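Local coordinates for protein serine racemase (Enterococcus faecalis, PDB 4ECL) that belongs to the alanine racemase family, joining an N-terminal TIM-barrel domain to a C-terminal domain rich in beta strands, within an assembly of two subunits, at residues I66-I70 with R91-L95; L104-S110 with R132-S136; N114-I120 with L149-K153; K250-I254 with N326-G330. All coordinates share one frame; numbering follows the deposited sequence.

Overall arrangement
The four contacts illustrate how a two-domain chain is closed up within each domain, three of them over loops of 20 to 28 residues in the N-terminal domain and the fourth over 71 residues in the C-terminal one. From the N terminus, interaction 1 brings helix 66-74 and the start of helix 92-97 together across the loop that carries strand 80-83. Interactions 2 and 3 then cross along the chain: 104-110 reaches forward to 132-136, and 114-120, lying between those two segments, reaches on to 149-153. Interaction 3 touches both earlier contacts, and these three join successive helices, strands and connecting loops of the TIM-barrel domain. Interaction 4 stands apart, about 54 Å from interaction 2 between centres, closing 250-254 onto 326-330.

Interaction 1 of 4, residues I66-I70 with R91-L95; sequences IDEGI and RAKEL
Ile66 and Leu95 bring the two helices nearest at one point, their CA atoms 7.5 Å apart, while Ile70, a turn on from Ile66, has Glu94 nearest, 8.2 Å between CA atoms. An apolar seam fills this gap: Ile66 CD1 meets Leu95 CD2 at 3.7 Å, and CG1, anti to the backbone N (chi1 -173°), carries that methyl across. The other branch, Ile66 CG2, sits over one face of the Arg91 guanidinium, offset toward its rim. Around the edge of the same group, two carboxylates divide the N-H bonds. Asp67 OD1 takes both NH1, at 2.9 Å, and NH2, end-on and from one face of the carboxylate. Glu94, in the first turn of the helix that Arg91 caps, is gripped side-on, one bond to each oxygen, and the bond from Arg91 NE to Glu94 OE1 is short (2.6 Å) and almost straight at 179°. Gripped by both acids, the guanidinium has its rotation fixed. The Ile70 CD1 methyl packs beside Glu94 OE2, 3.3 Å away. Asp5 of the second subunit also packs on Arg91. The network bridges helices that follow consecutive parallel strands, 60-63 and 80-83, the alternating strand-helix arrangement of a TIM barrel.

Interaction 2 of 4, residues L104-S110 with R132-S136; sequences LIDYRYS and RLGFS
The Phe135 ring lies against the backbone at the start of helix 107-114. Tyr107 N stands 3.4 Å above the plane of one face, offset toward the rim, while two oxygens, Leu104 O and Ser110 OG, lie at the edge. The hydroxyl meets the far end of the ring, Ser110 OG being 3.4 Å from Phe135 CZ, and Leu104 O is 3.6 Å from Phe135 CE1. Phe135 CE2 in turn comes to the edge of the Tyr107 ring, near its plane, and also touches Tyr107 CB at 3.8 Å. With CG anti to the carbonyl carbon (chi1 -74°), Phe135 swings its ring toward the helix start from a CB that does not itself point there.

Beside the ring the backbones are joined by one bond, Gly134 N to Ile105 O at 2.7 Å, made in the carbonyl plane on a lone pair. Next to this bond Ile105 CG2 meets Leu133 CD2 at 4.2 Å. Within the helix start, Asp106 is the N-cap: its OD1 accepts from Tyr109 N at 2.9 Å, while its carbonyl O takes both Ser110 N and Ser110 OG. The ring is further enclosed by Ile143 and Ala146 of helix 140-146, and Gly134 O accepts from Arg255 of the second subunit. The chemistry is that of a buried aromatic fitted to polar backbone: oxygens approach the weakly positive C-H rim, and the serine hydroxyl beside the ring has its own hydrogen bond to Asp106 O.

Interaction 3 of 4, residues N114-I120 with L149-K153; sequences NKQGYDI and LKHIK
Asn114 OD1 accepts from His151 N at 2.8 Å, the donor lying in the carbonyl plane. With CG anti to the backbone N (chi1 -176°), the amide is carried to 149-153; its turn about chi2 (47°) puts OD1 toward His151 N and ND2 against the methyl Leu149 CD2. A water bridges ND2 and Lys150 N, weakly on both sides. The His151 ring is held from several directions. ND1 donates to Asp119 OD1 at 2.9 Å, almost in the ring plane, though it meets the carboxylate 37° above the latter's own plane. Gly117 CA packs over one face in a CH-pi contact, 3.9 Å from the ring centroid, with Gly117 O over the same face; Lys150 CG lies over the opposite one. The ring is thus fixed in rotation by the carboxylate and pinched between the Gly117 backbone and the Lys150 CG methylene. Next to it the chains become a sheet: Ile120 N donates to His151 O and Lys153 N to Ile120 O, both 2.9 Å. One residue therefore bonds to those flanking its partner Ile152, whose CD1 touches Ile120 CB. This parallel bridge opens the pairing of strands 120-127 and 152-158, neighbours in the parallel sheet of a TIM barrel.

Interaction 4 of 4, residues K250-I254 with N326-G330; sequences KVVLI and NVKTG
Val251 and Thr329 bring the two segments closest, with CA atoms 5.0 Å apart, and Lys250 and Gly330 follow at 5.1 Å. The directions of the touching parts differ by 129°, so the chains run roughly against each other without forming a regular pair here. This lies in the mixed beta sheet of the C-terminal domain, where the interrupted strand 245-257 meets the loop leading into its antiparallel neighbour, strand 332-334. One hydrogen bond joins the segments: Gly330 N to Val251 O at 2.8 Å, the donor tilted 19° from the carbonyl plane. The same carbonyl oxygen also receives a CA-H contact from Thr329. The backbone angles of Thr329 and Gly330 are those of the central residues of a type II turn, and Gly330, at phi 105°, takes a conformation that suits a residue without a side chain.

The side chains fill in around this bond. Val251 turns toward the loop, its CB against Lys328 O and its CG2 meeting Val327 CG1 at 4.1 Å, the two valines crossing at about a right angle. Val251 also packs on Ala278 and Leu280 of strand 275-280, and is buried. The aliphatic part of Lys250 runs past the end of the turn, with CG 3.5 Å from Gly330 O, while its extended chain carries the ammonium away. Tyr86 of the second subunit packs on both Val252 and Thr329. At the far end, the Ile254 CD1 methyl rests on the Lys328-Thr329 peptide, 3.5 Å from both Lys328 C and Thr329 N.

Interaction 1 of 4, residues I66-I70 with R91-L95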
loop_
_atom_site.group_PDB
_atom_site.type_symbol
_atom_site.label_atom_id
_atom_site.label_comp_id
_atom_site.label_asym_id
_atom_site.label_seq_id
_atom_site.Cartn_x
_atom_site.Cartn_y
_atom_site.Cartn_z
ATOM N N ILE A 66 -13.482 -10.962 8.240
ATOM C CA ILE A 66 -13.495 -11.580 9.561
ATOM C C ILE A 66 -12.169 -11.377 10.307
ATOM O O ILE A 66 -12.153 -11.252 11.534
ATOM C CB ILE A 66 -13.816 -13.091 9.484
ATOM C CG1 ILE A 66 -13.983 -13.670 10.891
ATOM C CG2 ILE A 66 -12.723 -13.846 8.704
ATOM C CD1 ILE A 66 -14.510 -15.088 10.909
ATOM N N ASP A 67 -11.057 -11.332 9.577
ATOM C CA ASP A 67 -9.754 -11.139 10.225
ATOM C C ASP A 67 -9.610 -9.740 10.831
ATOM O O ASP A 67 -8.994 -9.566 11.884
ATOM C CB ASP A 67 -8.618 -11.459 9.263
ATOM C CG ASP A 67 -8.703 -12.880 8.742
ATOM O OD1 ASP A 67 -8.235 -13.795 9.448
ATOM O OD2 ASP A 67 -9.279 -13.077 7.652
ATOM N N GLU A 68 -10.181 -8.746 10.168
ATOM C CA GLU A 68 -10.296 -7.426 10.775
ATOM C C GLU A 68 -11.167 -7.472 12.021
ATOM O O GLU A 68 -10.809 -6.906 13.048
ATOM C CB GLU A 68 -10.847 -6.425 9.770
ATOM C CG GLU A 68 -9.827 -6.066 8.711
ATOM C CD GLU A 68 -10.396 -5.143 7.671
ATOM O OE1 GLU A 68 -11.635 -5.057 7.589
ATOM O OE2 GLU A 68 -9.613 -4.504 6.939
ATOM N N GLY A 69 -12.302 -8.159 11.932
ATOM C CA GLY A 69 -13.209 -8.291 13.064
ATOM C C GLY A 69 -12.579 -8.972 14.274
ATOM O O GLY A 69 -12.732 -8.520 15.412
ATOM N N ILE A 70 -11.873 -10.072 14.029
ATOM C CA ILE A 70 -11.177 -10.783 15.088
ATOM C C ILE A 70 -10.097 -9.884 15.732
ATOM O O ILE A 70 -9.944 -9.858 16.960
ATOM C CB ILE A 70 -10.561 -12.090 14.538
ATOM C CG1 ILE A 70 -11.664 -13.082 14.188
ATOM C CG2 ILE A 70 -9.628 -12.731 15.543
ATOM C CD1 ILE A 70 -11.116 -14.394 13.642
ATOM N N ARG A 91 -15.263 -20.911 8.557
ATOM C CA ARG A 91 -14.825 -20.176 9.735
ATOM C C ARG A 91 -16.024 -19.754 10.571
ATOM O O ARG A 91 -15.955 -18.793 11.331
ATOM C CB ARG A 91 -13.961 -18.968 9.339
ATOM C CG ARG A 91 -12.655 -19.354 8.632
ATOM C CD ARG A 91 -11.757 -18.142 8.345
ATOM N NE ARG A 91 -11.097 -17.644 9.551
ATOM C CZ ARG A 91 -10.266 -16.607 9.580
ATOM N NH1 ARG A 91 -9.980 -15.946 8.467
ATOM N NH2 ARG A 91 -9.718 -16.230 10.725
ATOM N N ALA A 92 -17.126 -20.486 10.433
ATOM C CA ALA A 92 -18.354 -20.153 11.149
ATOM C C ALA A 92 -18.168 -20.244 12.658
ATOM O O ALA A 92 -18.865 -19.574 13.416
ATOM C CB ALA A 92 -19.496 -21.050 10.709
ATOM N N LYS A 93 -17.228 -21.084 13.083
ATOM C CA LYS A 93 -16.928 -21.245 14.497
ATOM C C LYS A 93 -16.327 -19.962 15.081
ATOM O O LYS A 93 -16.649 -19.562 16.200
ATOM C CB LYS A 93 -15.983 -22.428 14.696
ATOM C CG LYS A 93 -15.556 -22.646 16.128
ATOM C CD LYS A 93 -14.731 -23.914 16.262
ATOM C CE LYS A 93 -14.019 -23.961 17.607
ATOM N NZ LYS A 93 -14.947 -23.711 18.748
ATOM N N GLU A 94 -15.460 -19.317 14.311
ATOM C CA GLU A 94 -14.842 -18.067 14.740
ATOM C C GLU A 94 -15.856 -16.929 14.772
ATOM O O GLU A 94 -15.794 -16.065 15.647
ATOM C CB GLU A 94 -13.672 -17.701 13.826
ATOM C CG GLU A 94 -12.476 -18.618 13.964
ATOM C CD GLU A 94 -11.424 -18.358 12.903
ATOM O OE1 GLU A 94 -11.572 -18.895 11.784
ATOM O OE2 GLU A 94 -10.451 -17.621 13.183
ATOM N N LEU A 95 -16.778 -16.930 13.811
ATOM C CA LEU A 95 -17.846 -15.940 13.785
ATOM C C LEU A 95 -18.640 -16.042 15.069
ATOM O O LEU A 95 -19.019 -15.028 15.670
ATOM C CB LEU A 95 -18.782 -16.189 12.605
ATOM C CG LEU A 95 -18.276 -15.747 11.239
ATOM C CD1 LEU A 95 -19.224 -16.181 10.138
ATOM C CD2 LEU A 95 -18.120 -14.243 11.247
#

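Interaction 2 of 4, residues L104-S110 with R132-S136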
loop_
_atom_site.group_PDB
_atom_site.type_symbol
_atom_site.label_atom_id
_atom_site.label_comp_id
_atom_site.label_asym_id
_atom_site.label_seq_id
_atom_site.Cartn_x
_atom_site.Cartn_y
_atom_site.Cartn_z
ATOM N N LEU A 104 -24.984 -11.437 4.937
ATOM C CA LEU A 104 -25.490 -12.470 4.033
ATOM C C LEU A 104 -25.419 -11.963 2.596
ATOM O O LEU A 104 -26.245 -11.161 2.162
ATOM C CB LEU A 104 -26.928 -12.852 4.403
ATOM C CG LEU A 104 -27.057 -13.404 5.820
ATOM C CD1 LEU A 104 -28.487 -13.824 6.116
ATOM C CD2 LEU A 104 -26.093 -14.578 6.007
ATOM N N ILE A 105 -24.431 -12.439 1.854
ATOM C CA ILE A 105 -24.151 -11.864 0.551
ATOM C C ILE A 105 -25.048 -12.389 -0.558
ATOM O O ILE A 105 -25.218 -11.710 -1.572
ATOM C CB ILE A 105 -22.689 -12.066 0.151
ATOM C CG1 ILE A 105 -22.374 -13.563 0.034
ATOM C CG2 ILE A 105 -21.775 -11.351 1.144
ATOM C CD1 ILE A 105 -21.072 -13.857 -0.693
ATOM N N ASP A 106 -25.590 -13.598 -0.361
ATOM C CA ASP A 106 -26.662 -14.155 -1.199
ATOM C C ASP A 106 -27.308 -15.425 -0.597
ATOM O O ASP A 106 -26.881 -15.923 0.446
ATOM C CB ASP A 106 -26.216 -14.356 -2.658
ATOM C CG ASP A 106 -25.364 -15.601 -2.866
ATOM O OD1 ASP A 106 -25.022 -16.297 -1.891
ATOM O OD2 ASP A 106 -25.025 -15.880 -4.037
ATOM N N TYR A 107 -28.341 -15.940 -1.251
ATOM C CA TYR A 107 -29.084 -17.077 -0.706
ATOM C C TYR A 107 -28.232 -18.347 -0.492
ATOM O O TYR A 107 -28.139 -18.863 0.628
ATOM C CB TYR A 107 -30.320 -17.381 -1.562
ATOM C CG TYR A 107 -31.236 -18.403 -0.931
ATOM C CD1 TYR A 107 -31.832 -18.158 0.301
ATOM C CD2 TYR A 107 -31.498 -19.610 -1.558
ATOM C CE1 TYR A 107 -32.655 -19.088 0.890
ATOM C CE2 TYR A 107 -32.320 -20.545 -0.977
ATOM C CZ TYR A 107 -32.896 -20.281 0.247
ATOM O OH TYR A 107 -33.727 -21.216 0.827
ATOM N N ARG A 108 -27.618 -18.842 -1.564
ATOM C CA ARG A 108 -26.697 -19.979 -1.489
ATOM C C ARG A 108 -25.679 -19.846 -0.343
ATOM O O ARG A 108 -25.404 -20.809 0.389
ATOM C CB ARG A 108 -25.967 -20.129 -2.827
ATOM C CG ARG A 108 -24.820 -21.132 -2.842
ATOM C CD ARG A 108 -24.273 -21.288 -4.263
ATOM N NE ARG A 108 -25.359 -21.585 -5.194
ATOM C CZ ARG A 108 -25.747 -22.817 -5.516
ATOM N NH1 ARG A 108 -25.125 -23.868 -4.999
ATOM N NH2 ARG A 108 -26.753 -22.996 -6.363
ATOM N N TYR A 109 -25.129 -18.647 -0.182
ATOM C CA TYR A 109 -24.183 -18.404 0.900
ATOM C C TYR A 109 -24.877 -18.596 2.244
ATOM O O TYR A 109 -24.364 -19.288 3.135
ATOM C CB TYR A 109 -23.603 -16.996 0.802
ATOM C CG TYR A 109 -22.690 -16.644 1.954
ATOM C CD1 TYR A 109 -21.378 -17.112 2.000
ATOM C CD2 TYR A 109 -23.142 -15.856 3.001
ATOM C CE1 TYR A 109 -20.541 -16.791 3.060
ATOM C CE2 TYR A 109 -22.317 -15.532 4.061
ATOM C CZ TYR A 109 -21.020 -15.999 4.087
ATOM O OH TYR A 109 -20.215 -15.675 5.156
ATOM N N SER A 110 -26.056 -17.992 2.366
ATOM C CA SER A 110 -26.830 -18.041 3.593
ATOM C C SER A 110 -27.110 -19.474 4.035
ATOM O O SER A 110 -27.017 -19.802 5.220
ATOM C CB SER A 110 -28.142 -17.286 3.411
ATOM O OG SER A 110 -27.904 -15.899 3.249
ATOM N N ARG A 132 -23.116 -6.070 -7.148
ATOM C CA ARG A 132 -21.977 -6.798 -6.626
ATOM C C ARG A 132 -22.497 -7.837 -5.639
ATOM O O ARG A 132 -22.950 -8.902 -6.052
ATOM C CB ARG A 132 -20.942 -5.850 -5.996
ATOM C CG ARG A 132 -20.334 -4.861 -7.006
ATOM C CD ARG A 132 -19.281 -3.898 -6.376
ATOM N NE ARG A 132 -18.951 -2.815 -7.308
ATOM C CZ ARG A 132 -18.008 -2.887 -8.249
ATOM N NH1 ARG A 132 -17.257 -3.978 -8.367
ATOM N NH2 ARG A 132 -17.798 -1.860 -9.067
ATOM N N LEU A 133 -22.442 -7.540 -4.347
ATOM C CA LEU A 133 -22.966 -8.472 -3.359
ATOM C C LEU A 133 -24.435 -8.176 -3.077
ATOM O O LEU A 133 -24.905 -7.057 -3.321
ATOM C CB LEU A 133 -22.181 -8.395 -2.057
ATOM C CG LEU A 133 -20.652 -8.473 -2.112
ATOM C CD1 LEU A 133 -20.074 -7.954 -0.767
ATOM C CD2 LEU A 133 -20.178 -9.856 -2.384
ATOM N N GLY A 134 -25.150 -9.183 -2.570
ATOM C CA GLY A 134 -26.513 -8.992 -2.106
ATOM C C GLY A 134 -27.538 -9.841 -2.831
ATOM O O GLY A 134 -27.330 -10.244 -3.982
ATOM N N PHE A 135 -28.641 -10.115 -2.132
ATOM C CA PHE A 135 -29.815 -10.783 -2.694
ATOM C C PHE A 135 -30.461 -9.859 -3.722
ATOM O O PHE A 135 -30.562 -8.664 -3.487
ATOM C CB PHE A 135 -30.847 -11.024 -1.593
ATOM C CG PHE A 135 -30.497 -12.129 -0.631
ATOM C CD1 PHE A 135 -29.354 -12.070 0.144
ATOM C CD2 PHE A 135 -31.356 -13.217 -0.471
ATOM C CE1 PHE A 135 -29.051 -13.077 1.047
ATOM C CE2 PHE A 135 -31.063 -14.234 0.433
ATOM C CZ PHE A 135 -29.908 -14.164 1.196
ATOM N N SER A 136 -30.935 -10.404 -4.838
ATOM C CA SER A 136 -31.602 -9.588 -5.852
ATOM C C SER A 136 -32.991 -9.175 -5.383
ATOM O O SER A 136 -33.596 -9.856 -4.565
ATOM C CB SER A 136 -31.691 -10.338 -7.179
ATOM O OG SER A 136 -30.391 -10.546 -7.711
#

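Interaction 3 of 4, residues N114-I120 with L149-K153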
loop_
_atom_site.group_PDB
_atom_site.type_symbol
_atom_site.label_atom_id
_atom_site.label_comp_id
_atom_site.label_asym_id
_atom_site.label_seq_id
_atom_site.Cartn_x
_atom_site.Cartn_y
_atom_site.Cartn_z
ATOM N N ASN A 114 -25.466 -21.500 7.330
ATOM C CA ASN A 114 -26.423 -22.086 8.269
ATOM C C ASN A 114 -26.093 -23.548 8.551
ATOM O O ASN A 114 -26.205 -24.016 9.687
ATOM C CB ASN A 114 -27.845 -21.977 7.712
ATOM C CG ASN A 114 -28.907 -22.475 8.689
ATOM O OD1 ASN A 114 -28.897 -22.129 9.873
ATOM N ND2 ASN A 114 -29.830 -23.290 8.191
ATOM N N LYS A 115 -25.667 -24.259 7.511
ATOM C CA LYS A 115 -25.392 -25.688 7.615
ATOM C C LYS A 115 -24.176 -26.000 8.470
ATOM O O LYS A 115 -23.983 -27.141 8.880
ATOM C CB LYS A 115 -25.238 -26.307 6.227
ATOM C CG LYS A 115 -26.530 -26.299 5.440
ATOM C CD LYS A 115 -26.344 -26.837 4.040
ATOM C CE LYS A 115 -27.688 -26.987 3.346
ATOM N NZ LYS A 115 -28.560 -27.973 4.046
ATOM N N GLN A 116 -23.360 -24.987 8.752
ATOM C CA GLN A 116 -22.187 -25.194 9.597
ATOM C C GLN A 116 -22.596 -25.498 11.042
ATOM O O GLN A 116 -21.812 -26.046 11.815
ATOM C CB GLN A 116 -21.241 -24.000 9.515
ATOM C CG GLN A 116 -20.864 -23.629 8.091
ATOM C CD GLN A 116 -20.344 -24.817 7.301
ATOM O OE1 GLN A 116 -19.380 -25.467 7.704
ATOM N NE2 GLN A 116 -20.981 -25.106 6.168
ATOM N N GLY A 117 -23.834 -25.155 11.393
ATOM C CA GLY A 117 -24.398 -25.509 12.685
ATOM C C GLY A 117 -24.110 -24.547 13.826
ATOM O O GLY A 117 -24.501 -24.801 14.969
ATOM N N TYR A 118 -23.432 -23.442 13.527
ATOM C CA TYR A 118 -23.112 -22.446 14.549
ATOM C C TYR A 118 -24.114 -21.291 14.586
ATOM O O TYR A 118 -24.534 -20.782 13.546
ATOM C CB TYR A 118 -21.691 -21.915 14.354
ATOM C CG TYR A 118 -20.637 -22.959 14.620
ATOM C CD1 TYR A 118 -20.333 -23.341 15.917
ATOM C CD2 TYR A 118 -19.956 -23.574 13.579
ATOM C CE1 TYR A 118 -19.376 -24.304 16.173
ATOM C CE2 TYR A 118 -18.995 -24.544 13.825
ATOM C CZ TYR A 118 -18.713 -24.901 15.124
ATOM O OH TYR A 118 -17.764 -25.855 15.388
ATOM N N ASP A 119 -24.503 -20.897 15.794
ATOM C CA ASP A 119 -25.391 -19.755 15.980
ATOM C C ASP A 119 -24.661 -18.441 15.689
ATOM O O ASP A 119 -23.707 -18.082 16.370
ATOM C CB ASP A 119 -25.976 -19.758 17.394
ATOM C CG ASP A 119 -27.014 -20.857 17.591
ATOM O OD1 ASP A 119 -27.621 -21.295 16.588
ATOM O OD2 ASP A 119 -27.223 -21.278 18.749
ATOM N N ILE A 120 -25.129 -17.736 14.666
ATOM C CA ILE A 120 -24.434 -16.584 14.111
ATOM C C ILE A 120 -25.398 -15.417 13.913
ATOM O O ILE A 120 -26.509 -15.608 13.410
ATOM C CB ILE A 120 -23.843 -16.946 12.745
ATOM C CG1 ILE A 120 -22.723 -17.971 12.906
ATOM C CG2 ILE A 120 -23.321 -15.715 12.030
ATOM C CD1 ILE A 120 -21.988 -18.240 11.629
ATOM N N LEU A 149 -33.792 -19.340 8.679
ATOM C CA LEU A 149 -32.675 -20.257 8.892
ATOM C C LEU A 149 -32.396 -20.461 10.380
ATOM O O LEU A 149 -32.283 -19.503 11.145
ATOM C CB LEU A 149 -31.434 -19.764 8.162
ATOM C CG LEU A 149 -31.634 -19.778 6.652
ATOM C CD1 LEU A 149 -30.552 -18.998 5.938
ATOM C CD2 LEU A 149 -31.664 -21.217 6.171
ATOM N N LYS A 150 -32.286 -21.727 10.770
ATOM C CA LYS A 150 -32.200 -22.148 12.169
ATOM C C LYS A 150 -31.047 -21.535 12.975
ATOM O O LYS A 150 -31.211 -21.205 14.152
ATOM C CB LYS A 150 -32.131 -23.680 12.217
ATOM C CG LYS A 150 -31.696 -24.291 13.534
ATOM C CD LYS A 150 -31.617 -25.805 13.372
ATOM C CE LYS A 150 -31.160 -26.506 14.641
ATOM N NZ LYS A 150 -31.059 -27.981 14.429
ATOM N N HIS A 151 -29.886 -21.375 12.350
ATOM C CA HIS A 151 -28.714 -20.917 13.085
ATOM C C HIS A 151 -28.332 -19.476 12.789
ATOM O O HIS A 151 -27.412 -18.936 13.407
ATOM C CB HIS A 151 -27.528 -21.843 12.824
ATOM C CG HIS A 151 -27.723 -23.231 13.351
ATOM N ND1 HIS A 151 -27.638 -23.533 14.694
ATOM C CD2 HIS A 151 -28.000 -24.395 12.719
ATOM C CE1 HIS A 151 -27.854 -24.825 14.866
ATOM N NE2 HIS A 151 -28.076 -25.372 13.684
ATOM N N ILE A 152 -29.032 -18.857 11.843
ATOM C CA ILE A 152 -28.755 -17.474 11.469
ATOM C C ILE A 152 -29.817 -16.550 12.043
ATOM O O ILE A 152 -30.989 -16.668 11.690
ATOM C CB ILE A 152 -28.762 -17.291 9.940
ATOM C CG1 ILE A 152 -27.867 -18.326 9.257
ATOM C CG2 ILE A 152 -28.357 -15.873 9.565
ATOM C CD1 ILE A 152 -26.516 -18.492 9.870
ATOM N N LYS A 153 -29.418 -15.634 12.924
ATOM C CA LYS A 153 -30.350 -14.636 13.441
ATOM C C LYS A 153 -30.199 -13.324 12.678
ATOM O O LYS A 153 -29.213 -12.606 12.848
ATOM C CB LYS A 153 -30.132 -14.406 14.934
ATOM C CG LYS A 153 -31.174 -13.484 15.561
ATOM C CD LYS A 153 -32.545 -14.161 15.605
ATOM C CE LYS A 153 -33.683 -13.148 15.555
ATOM N NZ LYS A 153 -33.740 -12.432 14.246
HETATM O O HOH W 1 -33.021 -24.355 8.868
#

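Interaction 4 of 4, residues K250-I254 with N326-G330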
loop_
_atom_site.group_PDB
_atom_site.type_symbol
_atom_site.label_atom_id
_atom_site.label_comp_id
_atom_site.label_asym_id
_atom_site.label_seq_id
_atom_site.Cartn_x
_atom_site.Cartn_y
_atom_site.Cartn_z
ATOM N N LYS A 250 10.866 13.424 8.649
ATOM C CA LYS A 250 11.992 14.270 9.056
ATOM C C LYS A 250 13.159 14.265 8.075
ATOM O O LYS A 250 13.626 13.199 7.672
ATOM C CB LYS A 250 12.470 13.887 10.462
ATOM C CG LYS A 250 11.529 14.428 11.546
ATOM C CD LYS A 250 11.826 13.838 12.908
ATOM C CE LYS A 250 10.810 14.311 13.937
ATOM N NZ LYS A 250 11.118 13.765 15.287
ATOM N N VAL A 251 13.617 15.463 7.700
ATOM C CA VAL A 251 14.766 15.632 6.806
ATOM C C VAL A 251 16.003 14.893 7.322
ATOM O O VAL A 251 16.367 15.003 8.492
ATOM C CB VAL A 251 15.154 17.125 6.645
ATOM C CG1 VAL A 251 16.344 17.258 5.725
ATOM C CG2 VAL A 251 13.971 17.952 6.131
ATOM N N VAL A 252 16.642 14.131 6.442
ATOM C CA VAL A 252 17.810 13.353 6.838
ATOM C C VAL A 252 19.087 13.904 6.232
ATOM O O VAL A 252 20.183 13.516 6.631
ATOM C CB VAL A 252 17.666 11.882 6.413
ATOM C CG1 VAL A 252 16.527 11.237 7.174
ATOM C CG2 VAL A 252 17.437 11.799 4.913
ATOM N N LEU A 253 18.939 14.804 5.262
ATOM C CA LEU A 253 20.089 15.415 4.613
ATOM C C LEU A 253 19.704 16.658 3.823
ATOM O O LEU A 253 18.618 16.728 3.254
ATOM C CB LEU A 253 20.779 14.431 3.665
ATOM C CG LEU A 253 22.068 15.046 3.113
ATOM C CD1 LEU A 253 23.093 15.109 4.238
ATOM C CD2 LEU A 253 22.610 14.338 1.891
ATOM N N ILE A 254 20.613 17.632 3.789
ATOM C CA ILE A 254 20.459 18.798 2.934
ATOM C C ILE A 254 21.652 18.832 2.003
ATOM O O ILE A 254 22.764 18.595 2.425
ATOM C CB ILE A 254 20.334 20.108 3.744
ATOM C CG1 ILE A 254 18.997 20.141 4.490
ATOM C CG2 ILE A 254 20.399 21.321 2.835
ATOM C CD1 ILE A 254 19.142 20.131 5.990
ATOM N N ASN A 326 15.006 27.993 7.257
ATOM C CA ASN A 326 14.820 27.232 8.483
ATOM C C ASN A 326 14.643 25.726 8.240
ATOM O O ASN A 326 13.661 25.124 8.683
ATOM C CB ASN A 326 13.622 27.781 9.258
ATOM C CG ASN A 326 13.610 27.332 10.706
ATOM O OD1 ASN A 326 14.665 27.199 11.340
ATOM N ND2 ASN A 326 12.414 27.086 11.236
ATOM N N VAL A 327 15.582 25.122 7.520
ATOM C CA VAL A 327 15.529 23.687 7.265
ATOM C C VAL A 327 16.811 22.994 7.709
ATOM O O VAL A 327 17.895 23.310 7.223
ATOM C CB VAL A 327 15.319 23.374 5.779
ATOM C CG1 VAL A 327 15.154 21.877 5.590
ATOM C CG2 VAL A 327 14.112 24.105 5.248
ATOM N N LYS A 328 16.684 22.041 8.625
ATOM C CA LYS A 328 17.841 21.301 9.092
ATOM C C LYS A 328 17.555 19.805 9.123
ATOM O O LYS A 328 16.413 19.388 8.971
ATOM C CB LYS A 328 18.274 21.806 10.471
ATOM C CG LYS A 328 17.172 21.820 11.526
ATOM C CD LYS A 328 17.376 23.005 12.479
ATOM C CE LYS A 328 16.356 23.026 13.612
ATOM N NZ LYS A 328 16.779 22.160 14.754
ATOM N N THR A 329 18.605 19.009 9.280
ATOM C CA THR A 329 18.448 17.599 9.587
ATOM C C THR A 329 17.564 17.510 10.814
ATOM O O THR A 329 17.882 18.087 11.856
ATOM C CB THR A 329 19.798 16.937 9.916
ATOM O OG1 THR A 329 20.611 16.888 8.737
ATOM C CG2 THR A 329 19.582 15.522 10.452
ATOM N N GLY A 330 16.436 16.819 10.679
ATOM C CA GLY A 330 15.504 16.689 11.777
ATOM C C GLY A 330 14.269 17.550 11.606
ATOM O O GLY A 330 13.306 17.384 12.342
#